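Local coordinates for Glyoxalase/Bleomycin resistance protein (Bacillus cereus ATCC 14579, PDB 1XQA), which is of unknown function but belongs to the glyoxalase/bleomycin-resistance (vicinal oxygen chelate) superfamily and binds magnesium, probably as a metal-dependent enzyme or binding protein, at residues A[62-67]-A[105-110]; A[7-12]-A[56-61]; A[72-77]-A[97-102]; A[36-41]-A[48-53]. All blocks are in the same frame, centred on the assembly; numbering follows the deposited sequence. Where two conformers were deposited one is given.

Contact 1: residues A[62-67]-A[105-110]; sequences FHVGFP and GGFTIE. With MG (magnesium ion), chain C.
The metal site of a vicinal oxygen chelate fold is built here on two neighbouring parallel strands, 64-67 and 107-110, of one mixed sheet. Val64 and Gly65 pair with Ile109 and Glu110. The hydrogen bonds alternate in direction: Val64 N gives to Thr108 O at 3.1 Å, Glu110 N to Val64 O at 2.8 Å, and Phe66 N to Glu110 O, the last nearly along the carbonyl axis. Val64 and Ile109 point to the face of the sheet turned away from the metal. There the CG2 branch of Ile109 meets CD2 of the Phe66 ring obliquely, 3.6 Å away, among aromatic and aliphatic residues of helix 14-25; branched and flat hydrophobic groups suit this filled interior. On the opposite face the carboxylate of Glu110 lies toward the ion, beside the imidazole of His63. Gly65 has no side chain, so the carboxylate can lie on that side of the strand. Glu110 reaches out extended, CG anti to the backbone N (chi1 174°). His63 takes the crowded position between its N and carbonyl carbon (chi1 52°), turning NE2 to bind the magnesium at 2.2 Å. Its ring and the carboxylate stand 78° apart, with OE1 of Glu110 at the imidazole edge by CD2. The carboxylate's negative charge would be expected to offset part of the ion's charge. Just before Val64, water 1 bridges Phe62 O and Thr108 N. Two waters also bind the ion, while Glu110, a residue of the site, keeps OE1 a long 2.9 Å from MG, and its OE2 receives a weak hydrogen bond from water 2.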
loop_
_atom_site.group_PDB
_atom_site.type_symbol
_atom_site.label_atom_id
_atom_site.label_comp_id
_atom_site.label_asym_id
_atom_site.label_seq_id
_atom_site.Cartn_x
_atom_site.Cartn_y
_atom_site.Cartn_z
ATOM N N PHE A 62 -5.399 21.737 -11.269
ATOM C CA PHE A 62 -4.281 21.330 -10.409
ATOM C C PHE A 62 -4.172 19.806 -10.367
ATOM O O PHE A 62 -5.182 19.113 -10.240
ATOM C CB PHE A 62 -4.404 21.889 -8.980
ATOM C CG PHE A 62 -3.380 21.316 -8.017
ATOM C CD1 PHE A 62 -2.084 21.820 -7.981
ATOM C CD2 PHE A 62 -3.714 20.251 -7.168
ATOM C CE1 PHE A 62 -1.129 21.286 -7.113
ATOM C CE2 PHE A 62 -2.762 19.696 -6.287
ATOM C CZ PHE A 62 -1.472 20.214 -6.258
ATOM N N HIS A 63 -2.958 19.278 -10.490
ATOM C CA HIS A 63 -2.743 17.847 -10.252
ATOM C C HIS A 63 -1.300 17.516 -9.892
ATOM O O HIS A 63 -0.382 18.310 -10.138
ATOM C CB HIS A 63 -3.251 16.959 -11.415
ATOM C CG HIS A 63 -2.751 17.357 -12.773
ATOM N ND1 HIS A 63 -3.468 18.182 -13.610
ATOM C CD2 HIS A 63 -1.634 17.011 -13.455
ATOM C CE1 HIS A 63 -2.808 18.341 -14.744
ATOM N NE2 HIS A 63 -1.691 17.640 -14.675
ATOM N N VAL A 64 -1.135 16.344 -9.292
ATOM C CA VAL A 64 0.166 15.781 -8.956
ATOM C C VAL A 64 0.422 14.565 -9.834
ATOM O O VAL A 64 -0.423 13.664 -9.902
ATOM C CB VAL A 64 0.205 15.350 -7.467
ATOM C CG1 VAL A 64 1.594 14.856 -7.098
ATOM C CG2 VAL A 64 -0.174 16.524 -6.578
ATOM N N GLY A 65 1.585 14.519 -10.481
ATOM C CA GLY A 65 1.850 13.476 -11.470
ATOM C C GLY A 65 2.860 12.416 -11.050
ATOM O O GLY A 65 3.926 12.737 -10.509
ATOM N N PHE A 66 2.507 11.161 -11.329
ATOM C CA PHE A 66 3.322 9.982 -11.014
ATOM C C PHE A 66 3.675 9.242 -12.296
ATOM O O PHE A 66 2.920 8.360 -12.729
ATOM C CB PHE A 66 2.537 9.014 -10.117
ATOM C CG PHE A 66 2.320 9.519 -8.734
ATOM C CD1 PHE A 66 3.108 9.061 -7.692
ATOM C CD2 PHE A 66 1.320 10.438 -8.473
ATOM C CE1 PHE A 66 2.901 9.503 -6.403
ATOM C CE2 PHE A 66 1.109 10.908 -7.190
ATOM C CZ PHE A 66 1.912 10.425 -6.145
ATOM N N PRO A 67 4.814 9.589 -12.922
ATOM C CA PRO A 67 5.205 8.947 -14.173
ATOM C C PRO A 67 5.522 7.471 -13.994
ATOM O O PRO A 67 5.992 7.057 -12.935
ATOM C CB PRO A 67 6.474 9.711 -14.589
ATOM C CG PRO A 67 6.978 10.304 -13.341
ATOM C CD PRO A 67 5.775 10.629 -12.525
ATOM N N GLY A 105 -9.032 12.579 -0.055
ATOM C CA GLY A 105 -8.461 13.812 0.480
ATOM C C GLY A 105 -8.699 15.040 -0.387
ATOM O O GLY A 105 -8.461 16.164 0.056
ATOM N N GLY A 106 -9.165 14.845 -1.620
ATOM C CA GLY A 106 -9.666 15.970 -2.420
ATOM C C GLY A 106 -8.710 16.671 -3.373
ATOM O O GLY A 106 -8.769 17.900 -3.520
ATOM N N PHE A 107 -7.846 15.897 -4.026
ATOM C CA PHE A 107 -6.965 16.409 -5.078
ATOM C C PHE A 107 -6.870 15.390 -6.208
ATOM O O PHE A 107 -7.168 14.205 -6.013
ATOM C CB PHE A 107 -5.567 16.721 -4.521
ATOM C CG PHE A 107 -4.838 15.516 -4.027
ATOM C CD1 PHE A 107 -3.871 14.899 -4.818
ATOM C CD2 PHE A 107 -5.133 14.970 -2.777
ATOM C CE1 PHE A 107 -3.205 13.766 -4.366
ATOM C CE2 PHE A 107 -4.478 13.843 -2.322
ATOM C CZ PHE A 107 -3.502 13.232 -3.126
ATOM N N THR A 108 -6.449 15.851 -7.381
ATOM C CA THR A 108 -6.377 15.019 -8.577
ATOM C C THR A 108 -4.949 14.545 -8.771
ATOM O O THR A 108 -4.001 15.327 -8.593
ATOM C CB THR A 108 -6.829 15.826 -9.799
ATOM O OG1 THR A 108 -8.184 16.236 -9.576
ATOM C CG2 THR A 108 -6.731 15.006 -11.099
ATOM N N ILE A 109 -4.806 13.272 -9.151
ATOM C CA ILE A 109 -3.531 12.686 -9.463
ATOM C C ILE A 109 -3.499 12.339 -10.951
ATOM O O ILE A 109 -4.487 11.876 -11.524
ATOM C CB ILE A 109 -3.296 11.399 -8.621
ATOM C CG1 ILE A 109 -2.918 11.778 -7.181
ATOM C CG2 ILE A 109 -2.216 10.513 -9.260
ATOM C CD1 ILE A 109 -2.854 10.592 -6.208
ATOM N N GLU A 110 -2.364 12.597 -11.572
ATOM C CA GLU A 110 -2.127 12.183 -12.949
ATOM C C GLU A 110 -1.199 10.964 -12.991
ATOM O O GLU A 110 -0.196 10.903 -12.273
ATOM C CB GLU A 110 -1.473 13.358 -13.681
ATOM C CG GLU A 110 -1.013 13.072 -15.078
ATOM C CD GLU A 110 -0.019 14.117 -15.560
ATOM O OE1 GLU A 110 0.613 14.770 -14.706
ATOM O OE2 GLU A 110 0.142 14.268 -16.783
HETATM MG MG MG C . 0.042 17.262 -16.004
HETATM O O HOH W 1 -6.687 18.805 -7.680
HETATM O O HOH W 2 -1.440 16.612 -17.362
HETATM O O HOH W 3 0.064 19.554 -16.894
#

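Contact 2: residues A[7-12]-A[56-61]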
loop_
_atom_site.group_PDB
_atom_site.type_symbol
_atom_site.label_atom_id
_atom_site.label_comp_id
_atom_site.label_asym_id
_atom_site.label_seq_id
_atom_site.Cartn_x
_atom_site.Cartn_y
_atom_site.Cartn_z
ATOM N N LEU A 7 6.391 19.007 -1.287
ATOM C CA LEU A 7 5.061 19.560 -1.493
ATOM C C LEU A 7 4.314 19.354 -0.187
ATOM O O LEU A 7 4.295 18.244 0.347
ATOM C CB LEU A 7 4.334 18.818 -2.628
ATOM C CG LEU A 7 2.926 19.277 -3.035
ATOM C CD1 LEU A 7 3.011 20.617 -3.765
ATOM C CD2 LEU A 7 2.255 18.228 -3.939
ATOM N N ASN A 8 3.748 20.428 0.356
ATOM C CA ASN A 8 2.789 20.290 1.447
ATOM C C ASN A 8 1.404 20.380 0.833
ATOM O O ASN A 8 0.991 21.436 0.337
ATOM C CB ASN A 8 2.974 21.361 2.515
ATOM C CG ASN A 8 2.118 21.108 3.742
ATOM O OD1 ASN A 8 1.226 21.901 4.070
ATOM N ND2 ASN A 8 2.376 19.995 4.427
ATOM N N LEU A 9 0.729 19.240 0.816
ATOM C CA LEU A 9 -0.562 19.102 0.181
ATOM C C LEU A 9 -1.643 19.094 1.227
ATOM O O LEU A 9 -1.741 18.144 2.016
ATOM C CB LEU A 9 -0.587 17.789 -0.589
ATOM C CG LEU A 9 -1.723 17.551 -1.558
ATOM C CD1 LEU A 9 -1.696 18.560 -2.715
ATOM C CD2 LEU A 9 -1.555 16.144 -2.084
ATOM N N THR A 10 -2.422 20.173 1.276
ATOM C CA THR A 10 -3.552 20.262 2.188
ATOM C C THR A 10 -4.627 19.281 1.711
ATOM O O THR A 10 -4.950 19.231 0.510
ATOM C CB THR A 10 -4.119 21.680 2.237
ATOM O OG1 THR A 10 -3.047 22.636 2.330
ATOM C CG2 THR A 10 -5.042 21.846 3.455
ATOM N N VAL A 11 -5.147 18.479 2.645
ATOM C CA VAL A 11 -6.200 17.515 2.335
ATOM C C VAL A 11 -7.357 17.517 3.344
ATOM O O VAL A 11 -7.228 17.975 4.495
ATOM C CB VAL A 11 -5.649 16.070 2.174
ATOM C CG1 VAL A 11 -4.663 15.983 1.012
ATOM C CG2 VAL A 11 -4.997 15.605 3.476
ATOM N N ALA A 12 -8.491 16.995 2.892
ATOM C CA ALA A 12 -9.683 16.859 3.714
ATOM C C ALA A 12 -9.523 15.755 4.750
ATOM O O ALA A 12 -10.125 15.799 5.811
ATOM C CB ALA A 12 -10.904 16.571 2.834
ATOM N N VAL A 56 -11.252 22.246 1.899
ATOM C CA VAL A 56 -10.157 22.101 0.972
ATOM C C VAL A 56 -10.647 22.044 -0.474
ATOM O O VAL A 56 -11.446 21.179 -0.837
ATOM C CB VAL A 56 -9.350 20.833 1.301
ATOM C CG1 VAL A 56 -8.351 20.546 0.196
ATOM C CG2 VAL A 56 -8.649 21.003 2.653
ATOM N N GLN A 57 -10.173 22.982 -1.289
ATOM C CA GLN A 57 -10.474 22.979 -2.712
ATOM C C GLN A 57 -9.263 23.406 -3.538
ATOM O O GLN A 57 -8.565 24.349 -3.183
ATOM C CB GLN A 57 -11.693 23.852 -3.041
ATOM C CG GLN A 57 -12.393 23.403 -4.335
ATOM C CD GLN A 57 -12.303 21.877 -4.550
ATOM O OE1 GLN A 57 -11.445 21.387 -5.307
ATOM N NE2 GLN A 57 -13.168 21.122 -3.857
ATOM N N TYR A 58 -8.995 22.674 -4.616
ATOM C CA TYR A 58 -7.903 23.028 -5.527
ATOM C C TYR A 58 -8.431 23.560 -6.856
ATOM O O TYR A 58 -9.548 23.227 -7.249
ATOM C CB TYR A 58 -6.996 21.816 -5.760
ATOM C CG TYR A 58 -6.135 21.515 -4.572
ATOM C CD1 TYR A 58 -4.895 22.149 -4.417
ATOM C CD2 TYR A 58 -6.564 20.621 -3.585
ATOM C CE1 TYR A 58 -4.105 21.877 -3.319
ATOM C CE2 TYR A 58 -5.778 20.345 -2.483
ATOM C CZ TYR A 58 -4.556 20.986 -2.352
ATOM O OH TYR A 58 -3.761 20.739 -1.265
ATOM N N PRO A 59 -7.635 24.400 -7.553
ATOM C CA PRO A 59 -8.048 24.794 -8.891
ATOM C C PRO A 59 -8.298 23.545 -9.720
ATOM O O PRO A 59 -7.655 22.515 -9.502
ATOM C CB PRO A 59 -6.843 25.584 -9.435
ATOM C CG PRO A 59 -6.119 26.068 -8.242
ATOM C CD PRO A 59 -6.361 25.027 -7.148
ATOM N N LYS A 60 -9.242 23.649 -10.650
ATOM C CA LYS A 60 -9.745 22.506 -11.412
ATOM C C LYS A 60 -8.648 21.758 -12.164
ATOM O O LYS A 60 -8.651 20.530 -12.218
ATOM C CB LYS A 60 -10.854 22.960 -12.370
ATOM C CG LYS A 60 -10.861 24.467 -12.647
ATOM C CD LYS A 60 -11.670 25.286 -11.611
ATOM C CE LYS A 60 -10.817 25.953 -10.508
ATOM N NZ LYS A 60 -9.837 27.001 -10.986
ATOM N N THR A 61 -7.678 22.495 -12.689
ATOM C CA THR A 61 -6.584 21.853 -13.431
ATOM C C THR A 61 -5.353 21.494 -12.584
ATOM O O THR A 61 -4.372 20.997 -13.130
ATOM C CB THR A 61 -6.156 22.690 -14.642
ATOM O OG1 THR A 61 -5.797 24.013 -14.208
ATOM C CG2 THR A 61 -7.291 22.779 -15.633
#
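Strand 7-11 and the irregular 56-61 segment come closest at one end, where the CA atoms of Ala12 and Val56 lie 5.9 Å apart, and diverge from there. With no strand pairing between them, side chains of the loop make the join. Tyr58 and Val56 share the work, Tyr58 by its hydroxyl. Its ring carbon CG lies anti to the carbonyl carbon (chi1 -74°), so the long ring reaches across to the strand. OH donates to Thr10 O at 2.6 Å, meeting that oxygen in the carbonyl plane and on a lone pair. The same hydroxyl stands 2.9 Å from Thr10 N. Leu9 leans in with one methyl, CD1, which lies obliquely 3.8 Å from CZ of Tyr58. Nearer Ala12, Val56 offers its two branches to different targets: CG1 approaches Thr10 O, while CG2 rests on CG2 of Thr10 at 3.8 Å and against the Val11 carbonyl carbon. Back along the tyrosine, the ring stacks with Phe62, next to the metal ligand His63 in sequence. Tyrosine suits this place because an aromatic body can pack against Leu9 CD1 while a hydroxyl at its tip satisfies a backbone carbonyl, so one residue fastens an otherwise irregular loop to the strand both by dispersion and by a short, directional bond.

Contact 3: residues A[72-77]-A[97-102]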
loop_
_atom_site.group_PDB
_atom_site.type_symbol
_atom_site.label_atom_id
_atom_site.label_comp_id
_atom_site.label_asym_id
_atom_site.label_seq_id
_atom_site.Cartn_x
_atom_site.Cartn_y
_atom_site.Cartn_z
ATOM N N GLU A 72 2.223 -0.220 -20.134
ATOM C CA GLU A 72 1.619 -1.375 -19.460
ATOM C C GLU A 72 1.396 -1.093 -17.970
ATOM O O GLU A 72 0.384 -1.502 -17.400
ATOM C CB GLU A 72 2.484 -2.626 -19.662
ATOM C CG GLU A 72 2.036 -3.876 -18.898
ATOM C CD GLU A 72 2.535 -5.175 -19.544
ATOM O OE1 GLU A 72 2.885 -5.158 -20.752
ATOM O OE2 GLU A 72 2.562 -6.226 -18.854
ATOM N N GLN A 73 2.334 -0.381 -17.353
ATOM C CA GLN A 73 2.216 -0.014 -15.937
ATOM C C GLN A 73 1.111 1.012 -15.688
ATOM O O GLN A 73 0.426 0.954 -14.660
ATOM C CB GLN A 73 3.562 0.463 -15.379
ATOM C CG GLN A 73 4.593 -0.676 -15.264
ATOM C CD GLN A 73 4.063 -1.884 -14.480
ATOM O OE1 GLN A 73 4.000 -3.001 -15.008
ATOM N NE2 GLN A 73 3.658 -1.659 -13.225
ATOM N N VAL A 74 0.933 1.931 -16.637
ATOM C CA VAL A 74 -0.176 2.879 -16.591
ATOM C C VAL A 74 -1.496 2.115 -16.627
ATOM O O VAL A 74 -2.393 2.389 -15.819
ATOM C CB VAL A 74 -0.108 3.955 -17.730
ATOM C CG1 VAL A 74 -1.328 4.897 -17.683
ATOM C CG2 VAL A 74 1.199 4.761 -17.620
ATOM N N ASP A 75 -1.602 1.167 -17.557
ATOM C CA ASP A 75 -2.796 0.336 -17.709
ATOM C C ASP A 75 -3.126 -0.419 -16.418
ATOM O O ASP A 75 -4.298 -0.523 -16.037
ATOM C CB ASP A 75 -2.615 -0.670 -18.861
ATOM C CG ASP A 75 -2.807 -0.047 -20.232
ATOM O OD1 ASP A 75 -3.356 1.066 -20.318
ATOM O OD2 ASP A 75 -2.417 -0.691 -21.244
ATOM N N LYS A 76 -2.088 -0.961 -15.776
ATOM C CA LYS A 76 -2.259 -1.763 -14.574
ATOM C C LYS A 76 -2.863 -0.928 -13.434
ATOM O O LYS A 76 -3.835 -1.363 -12.821
ATOM C CB LYS A 76 -0.933 -2.408 -14.164
ATOM C CG LYS A 76 -1.094 -3.702 -13.388
ATOM C CD LYS A 76 0.123 -4.625 -13.571
ATOM C CE LYS A 76 1.106 -4.452 -12.419
ATOM N NZ LYS A 76 2.281 -5.389 -12.464
ATOM N N ILE A 77 -2.302 0.256 -13.170
ATOM C CA ILE A 77 -2.833 1.132 -12.109
ATOM C C ILE A 77 -4.281 1.549 -12.409
ATOM O O ILE A 77 -5.147 1.564 -11.519
ATOM C CB ILE A 77 -1.947 2.391 -11.872
ATOM C CG1 ILE A 77 -0.526 1.995 -11.441
ATOM C CG2 ILE A 77 -2.563 3.289 -10.772
ATOM C CD1 ILE A 77 0.463 3.182 -11.433
ATOM N N TYR A 97 0.915 9.062 -22.495
ATOM C CA TYR A 97 -0.193 8.147 -22.284
ATOM C C TYR A 97 -0.619 8.352 -20.823
ATOM O O TYR A 97 0.131 8.013 -19.911
ATOM C CB TYR A 97 0.288 6.726 -22.570
ATOM C CG TYR A 97 -0.735 5.623 -22.504
ATOM C CD1 TYR A 97 -1.783 5.557 -23.417
ATOM C CD2 TYR A 97 -0.628 4.610 -21.550
ATOM C CE1 TYR A 97 -2.707 4.524 -23.376
ATOM C CE2 TYR A 97 -1.540 3.570 -21.502
ATOM C CZ TYR A 97 -2.581 3.535 -22.418
ATOM O OH TYR A 97 -3.496 2.516 -22.386
ATOM N N THR A 98 -1.811 8.929 -20.634
ATOM C CA THR A 98 -2.203 9.586 -19.371
ATOM C C THR A 98 -3.643 9.302 -18.940
ATOM O O THR A 98 -4.554 9.252 -19.766
ATOM C CB THR A 98 -2.119 11.132 -19.518
ATOM O OG1 THR A 98 -0.906 11.495 -20.187
ATOM C CG2 THR A 98 -2.175 11.828 -18.164
ATOM N N PHE A 99 -3.857 9.158 -17.635
ATOM C CA PHE A 99 -5.201 9.297 -17.098
ATOM C C PHE A 99 -5.142 10.042 -15.779
ATOM O O PHE A 99 -4.062 10.234 -15.207
ATOM C CB PHE A 99 -5.898 7.948 -16.932
ATOM C CG PHE A 99 -5.361 7.104 -15.798
ATOM C CD1 PHE A 99 -5.928 7.179 -14.529
ATOM C CD2 PHE A 99 -4.315 6.212 -16.017
ATOM C CE1 PHE A 99 -5.456 6.398 -13.489
ATOM C CE2 PHE A 99 -3.833 5.415 -14.977
ATOM C CZ PHE A 99 -4.401 5.508 -13.722
ATOM N N TYR A 100 -6.309 10.459 -15.316
ATOM C CA TYR A 100 -6.411 11.168 -14.060
ATOM C C TYR A 100 -7.345 10.416 -13.111
ATOM O O TYR A 100 -8.242 9.685 -13.551
ATOM C CB TYR A 100 -6.911 12.593 -14.277
ATOM C CG TYR A 100 -6.046 13.379 -15.226
ATOM C CD1 TYR A 100 -4.991 14.145 -14.757
ATOM C CD2 TYR A 100 -6.246 13.299 -16.609
ATOM C CE1 TYR A 100 -4.177 14.854 -15.629
ATOM C CE2 TYR A 100 -5.433 13.992 -17.497
ATOM C CZ TYR A 100 -4.400 14.765 -16.998
ATOM O OH TYR A 100 -3.594 15.469 -17.870
ATOM N N VAL A 101 -7.152 10.639 -11.818
ATOM C CA VAL A 101 -8.031 10.084 -10.807
ATOM C C VAL A 101 -8.205 11.091 -9.674
ATOM O O VAL A 101 -7.241 11.722 -9.245
ATOM C CB VAL A 101 -7.517 8.713 -10.279
ATOM C CG1 VAL A 101 -6.123 8.831 -9.651
ATOM C CG2 VAL A 101 -8.541 8.053 -9.297
ATOM N N GLU A 102 -9.441 11.246 -9.210
ATOM C CA GLU A 102 -9.734 12.100 -8.064
ATOM C C GLU A 102 -9.428 11.300 -6.829
ATOM O O GLU A 102 -10.095 10.287 -6.570
ATOM C CB GLU A 102 -11.202 12.483 -8.047
ATOM C CG GLU A 102 -11.719 12.937 -9.364
ATOM C CD GLU A 102 -11.669 14.410 -9.493
ATOM O OE1 GLU A 102 -12.765 15.011 -9.618
ATOM O OE2 GLU A 102 -10.544 14.959 -9.449
#
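Two aromatic side chains of strand 97-102 meet helix 72-77 in quite different postures, in the alpha/beta layering of a vicinal oxygen chelate fold where helix 71-83 packs on the sheet holding this strand. The two short axes run nearly parallel, 18° apart and 9.1 Å at closest approach. Val74 lies between the aromatics: its CB faces the Tyr97 ring obliquely, 3.9 Å from CD2, whereas its CG1 branch comes in at the edge of the Phe99 ring, in plane, 3.7 Å from CD2 of Phe99. A beta-branched valine is compact enough to serve both rings from a single helix turn. Val74 and Phe99 slide past each other in opposite senses, and CE2 of Phe99 also comes up against Val74 O. One turn on, Ile77 crosses Phe99 at about a right angle and sets CG2 near CZ at the far rim of the ring. Phe99 owes this reach to its crowded first torsion (chi1 72°), which projects the ring to the helix; Leu81 and Asn78 cover it further along. Tyr97, with CG anti to the backbone N, brings its hydroxyl to Asp75 instead. Asp75 crosses it nearly perpendicularly, carboxylate and ring planes 77° apart, an acceptor well placed for the phenol O-H, with OD1 at the ring edge and in its plane. Tyr97 OH donates to the syn lone pair of Asp75 OD1 at a very short 2.5 Å.

Contact 4: residues A[36-41]-A[48-53]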
loop_
_atom_site.group_PDB
_atom_site.type_symbol
_atom_site.label_atom_id
_atom_site.label_comp_id
_atom_site.label_asym_id
_atom_site.label_seq_id
_atom_site.Cartn_x
_atom_site.Cartn_y
_atom_site.Cartn_z
ATOM N N ALA A 36 -3.643 14.792 11.921
ATOM C CA ALA A 36 -3.549 16.097 11.287
ATOM C C ALA A 36 -2.482 16.170 10.202
ATOM O O ALA A 36 -2.526 17.055 9.343
ATOM C CB ALA A 36 -3.304 17.168 12.340
ATOM N N PHE A 37 -1.532 15.240 10.233
ATOM C CA PHE A 37 -0.307 15.413 9.461
ATOM C C PHE A 37 0.399 14.077 9.232
ATOM O O PHE A 37 0.491 13.263 10.153
ATOM C CB PHE A 37 0.579 16.377 10.241
ATOM C CG PHE A 37 1.836 16.759 9.556
ATOM C CD1 PHE A 37 1.822 17.684 8.507
ATOM C CD2 PHE A 37 3.050 16.239 9.983
ATOM C CE1 PHE A 37 3.007 18.074 7.881
ATOM C CE2 PHE A 37 4.241 16.617 9.357
ATOM C CZ PHE A 37 4.221 17.538 8.309
ATOM N N ALA A 38 0.885 13.854 8.009
ATOM C CA ALA A 38 1.653 12.646 7.668
ATOM C C ALA A 38 2.752 13.030 6.706
ATOM O O ALA A 38 2.520 13.815 5.797
ATOM C CB ALA A 38 0.760 11.556 7.032
ATOM N N VAL A 39 3.943 12.482 6.905
ATOM C CA VAL A 39 5.055 12.737 5.997
ATOM C C VAL A 39 5.217 11.524 5.119
ATOM O O VAL A 39 5.495 10.434 5.623
ATOM C CB VAL A 39 6.357 12.982 6.767
ATOM C CG1 VAL A 39 7.488 13.317 5.807
ATOM C CG2 VAL A 39 6.158 14.104 7.754
HETATM N N MSE A 40 5.006 11.712 3.819
HETATM C CA MSE A 40 5.160 10.631 2.849
HETATM C C MSE A 40 6.434 10.850 2.035
HETATM O O MSE A 40 6.844 11.985 1.811
HETATM C CB MSE A 40 3.961 10.552 1.897
HETATM C CG MSE A 40 2.569 10.720 2.558
HETATM SE SE MSE A 40 2.204 9.267 3.806
HETATM C CE MSE A 40 2.437 7.718 2.583
ATOM N N ARG A 41 7.039 9.749 1.592
ATOM C CA ARG A 41 8.277 9.766 0.805
ATOM C C ARG A 41 8.092 8.878 -0.404
ATOM O O ARG A 41 7.439 7.844 -0.303
ATOM C CB ARG A 41 9.438 9.175 1.603
ATOM C CG ARG A 41 9.804 9.896 2.879
ATOM C CD ARG A 41 11.030 9.247 3.499
ATOM N NE ARG A 41 12.189 9.255 2.607
ATOM C CZ ARG A 41 13.092 10.229 2.561
ATOM N NH1 ARG A 41 14.117 10.148 1.726
ATOM N NH2 ARG A 41 12.968 11.287 3.345
ATOM N N LEU A 48 6.429 14.433 0.364
ATOM C CA LEU A 48 5.056 14.911 0.239
ATOM C C LEU A 48 4.397 14.885 1.597
ATOM O O LEU A 48 4.112 13.806 2.122
ATOM C CB LEU A 48 4.277 14.007 -0.728
ATOM C CG LEU A 48 2.761 14.262 -0.821
ATOM C CD1 LEU A 48 2.507 15.579 -1.490
ATOM C CD2 LEU A 48 2.069 13.131 -1.585
ATOM N N THR A 49 4.181 16.050 2.209
ATOM C CA THR A 49 3.483 16.062 3.473
ATOM C C THR A 49 1.992 16.309 3.257
ATOM O O THR A 49 1.585 17.126 2.429
ATOM C CB THR A 49 4.085 17.089 4.456
ATOM O OG1 THR A 49 4.216 18.351 3.792
ATOM C CG2 THR A 49 5.458 16.666 4.880
ATOM N N LEU A 50 1.176 15.556 3.980
ATOM C CA LEU A 50 -0.264 15.682 3.882
ATOM C C LEU A 50 -0.708 16.375 5.137
ATOM O O LEU A 50 -0.340 15.954 6.225
ATOM C CB LEU A 50 -0.906 14.296 3.789
ATOM C CG LEU A 50 -0.482 13.335 2.674
ATOM C CD1 LEU A 50 -0.987 11.934 3.011
ATOM C CD2 LEU A 50 -1.011 13.789 1.303
HETATM N N MSE A 51 -1.496 17.440 5.004
HETATM C CA MSE A 51 -1.872 18.243 6.148
HETATM C C MSE A 51 -3.379 18.464 6.131
HETATM O O MSE A 51 -3.927 18.935 5.137
HETATM C CB MSE A 51 -1.117 19.577 6.135
HETATM C CG MSE A 51 -1.473 20.489 7.274
HETATM SE SE MSE A 51 -0.276 22.035 7.408
HETATM C CE MSE A 51 1.413 21.140 7.553
ATOM N N LYS A 52 -4.047 18.107 7.222
ATOM C CA LYS A 52 -5.488 18.318 7.319
ATOM C C LYS A 52 -5.790 19.800 7.194
ATOM O O LYS A 52 -5.119 20.647 7.804
ATOM C CB LYS A 52 -6.050 17.818 8.658
ATOM C CG LYS A 52 -7.551 17.544 8.625
ATOM C CD LYS A 52 -8.100 17.391 10.039
ATOM C CE LYS A 52 -9.526 16.874 10.031
ATOM N NZ LYS A 52 -10.171 17.000 11.388
ATOM N N GLY A 53 -6.807 20.102 6.400
ATOM C CA GLY A 53 -7.305 21.465 6.290
ATOM C C GLY A 53 -8.815 21.488 6.276
ATOM O O GLY A 53 -9.467 20.450 6.109
#
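This beta hairpin, strands 37-41 and 48-52, has one face pressed against helix 14-25 and a looser end toward solvent. On the tight face stand Ala38, Met40, Leu48 and Leu50. Small Ala38 leaves room for Leu50, whose CD1 lies loosely beside Ala38 CB and touches CG of Met40 at 3.8 Å. Met40, a selenomethionine, bends at chi2 and chi3, so the tip of its side chain leads away from the hairpin, and the side chain packs on Arg18 and Glu22 of the helix. The backbone clamps this face twice, through the hydrogen-bonded pairs Ala38-Leu50 and Met40-Leu48. In the first, Leu50 N to Ala38 O is 2.9 Å; in the second, Met40 N to Leu48 O is 2.8 Å. The other face is more open at its Phe37-Met51 end. Phe37, CG anti to the backbone N (chi1 -175°), brings its ring obliquely to Thr49, CE1 3.7 Å from CB, while Thr49 OG1 bonds to Asn8 ND2 of the adjacent strand. CE of Met51, an exposed selenomethionine, meets the same ring obliquely. Ala36 and Phe37 form a classic beta bulge against Arg33. Beyond it, Lys52 is exposed, its extended side chain leading away, yet its backbone N still holds Ala36 O at 2.8 Å, almost straight at 174°.

From the N terminus, residues 7-12 open the loop that contact 2 closes at 56-61, and the hairpin of contact 4 is nested inside it. The chain then enters contact 1 at 62-67, whose loop closes only at 105-110 and encloses contact 3, the helix-on-strand packing of the second sheet. No two contacts cross: contacts 2 and 4 form one nested set, contacts 1 and 3 the next. Contacts 2 and 4 share the first sheet, through neighbouring strands 6-11 and 47-52; contacts 1 and 3 share the second, through 107-112 and 97-103. Contacts 1 and 2 touch through residues 105-107 against 9-12 and Tyr58, tying the first sheet to the second.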